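Side-chain contact in cleavage and polyadenylation specificity factor 100 KD subunit (Methanosarcina mazei, PDB 2XR1), which probably terminates transcription by zinc-dependent cleavage of nascent RNA at the exit channel of RNA polymerase, then degrades the released RNA from 5' to 3': residues V254-L257 against F258-G261. Sequence-based numbering, arbitrary orientation.
Sequences VPLL and FKYG
Lys259 N and Tyr260 N donate to the carbonyls four residues back, Lys259 N to Pro255 O at 3.0 Å and Tyr260 N to Leu256 O at 3.0 Å, closing the last turn of the short helix 254-259. The N-H of Tyr260 also makes a weak hydrogen bond to Leu257 O, three residues back (3.2 Å), where Tyr260 leaves helical geometry. Gly261, at positive phi, is the C' residue of a Schellman motif, in which Gly261 N returns to Phe258 O and Tyr262 N to Leu257 O. On one flank Leu256, with chi1 at -170°, sends CG away from its own N, and its branch crosses the Tyr260 ring obliquely, CG lying 3.5 Å from Tyr260 CE2. Leu256 CD1 sits over the ring face in a CH-pi contact, 4.1 Å from the Tyr260 centroid and 29° off the normal. Leu256 CD1 also touches Lys259 CD at 4.0 Å, so the methyl borders both the ring and the aliphatic chain of the lysine. Beyond the turn Tyr260 OH is hydrogen-bonded to Tyr228 OH and Lys259 NZ to Pro295 O. Round the helix, Val254, its side chain about 13 Å from a zinc ion, runs side by side with Phe258, Val254 CG1 lying 4.1 Å from Phe258 CE2, while Pro255 CA lies at the edge of the phenyl ring. Tyr262 meets that ring edge-to-face. Helix 254-259 follows helix 248-251, which carries the zinc ligands Asp249 and His250, in the crossover from strand 240-242 to the adjacent parallel strand 266-268, and its buried flank packs on Val266 of that strand and Thr304 of helix 299-306.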
loop_
_atom_site.group_PDB
_atom_site.type_symbol
_atom_site.label_atom_id
_atom_site.label_comp_id
_atom_site.label_asym_id
_atom_site.label_seq_id
_atom_site.Cartn_x
_atom_site.Cartn_y
_atom_site.Cartn_z
ATOM N N VAL B 254 -14.932 3.729 13.596
ATOM C CA VAL B 254 -14.305 5.019 13.657
ATOM C C VAL B 254 -13.825 5.348 15.075
ATOM O O VAL B 254 -12.763 5.934 15.226
ATOM C CB VAL B 254 -15.201 6.127 13.126
ATOM C CG1 VAL B 254 -14.626 7.560 13.498
ATOM C CG2 VAL B 254 -15.368 5.944 11.628
ATOM N N PRO B 255 -14.575 4.968 16.114
ATOM C CA PRO B 255 -14.017 5.234 17.407
ATOM C C PRO B 255 -12.772 4.418 17.725
ATOM O O PRO B 255 -12.003 4.834 18.584
ATOM C CB PRO B 255 -15.166 4.889 18.378
ATOM C CG PRO B 255 -16.367 5.110 17.609
ATOM C CD PRO B 255 -15.999 4.632 16.198
ATOM N N LEU B 256 -12.562 3.274 17.080
ATOM C CA LEU B 256 -11.353 2.489 17.334
ATOM C C LEU B 256 -10.127 3.266 16.850
ATOM O O LEU B 256 -9.056 3.188 17.437
ATOM C CB LEU B 256 -11.437 1.151 16.593
ATOM C CG LEU B 256 -10.406 0.062 16.879
ATOM C CD1 LEU B 256 -10.344 -0.279 18.336
ATOM C CD2 LEU B 256 -10.751 -1.136 16.101
ATOM N N LEU B 257 -10.297 4.025 15.756
ATOM C CA LEU B 257 -9.234 4.924 15.278
ATOM C C LEU B 257 -8.795 5.857 16.388
ATOM O O LEU B 257 -7.599 6.039 16.616
ATOM C CB LEU B 257 -9.681 5.751 14.076
ATOM C CG LEU B 257 -10.009 4.920 12.830
ATOM C CD1 LEU B 257 -10.555 5.742 11.675
ATOM C CD2 LEU B 257 -8.787 4.141 12.379
ATOM N N PHE B 258 -9.751 6.425 17.103
ATOM C CA PHE B 258 -9.404 7.315 18.211
ATOM C C PHE B 258 -8.738 6.558 19.382
ATOM O O PHE B 258 -7.784 7.041 20.001
ATOM C CB PHE B 258 -10.635 8.109 18.637
ATOM C CG PHE B 258 -11.000 9.176 17.666
ATOM C CD1 PHE B 258 -10.356 10.386 17.680
ATOM C CD2 PHE B 258 -11.945 8.958 16.727
ATOM C CE1 PHE B 258 -10.676 11.345 16.801
ATOM C CE2 PHE B 258 -12.262 9.937 15.817
ATOM C CZ PHE B 258 -11.625 11.115 15.851
ATOM N N LYS B 259 -9.228 5.362 19.661
ATOM C CA LYS B 259 -8.638 4.562 20.704
ATOM C C LYS B 259 -7.154 4.352 20.433
ATOM O O LYS B 259 -6.346 4.308 21.350
ATOM C CB LYS B 259 -9.331 3.212 20.796
ATOM C CG LYS B 259 -8.825 2.341 21.933
ATOM C CD LYS B 259 -9.653 1.044 22.045
ATOM C CE LYS B 259 -9.076 0.049 23.049
ATOM N NZ LYS B 259 -10.210 -0.731 23.642
ATOM N N TYR B 260 -6.816 4.219 19.165
ATOM C CA TYR B 260 -5.460 3.971 18.729
ATOM C C TYR B 260 -4.672 5.236 18.402
ATOM O O TYR B 260 -3.625 5.143 17.754
ATOM C CB TYR B 260 -5.490 3.086 17.465
ATOM C CG TYR B 260 -5.941 1.657 17.672
ATOM C CD1 TYR B 260 -5.787 1.002 18.905
ATOM C CD2 TYR B 260 -6.489 0.945 16.623
ATOM C CE1 TYR B 260 -6.202 -0.304 19.074
ATOM C CE2 TYR B 260 -6.905 -0.352 16.775
ATOM C CZ TYR B 260 -6.774 -0.971 17.990
ATOM O OH TYR B 260 -7.189 -2.277 18.110
ATOM N N GLY B 261 -5.172 6.406 18.796
ATOM C CA GLY B 261 -4.383 7.654 18.737
ATOM C C GLY B 261 -4.597 8.613 17.566
ATOM O O GLY B 261 -3.794 9.510 17.358
#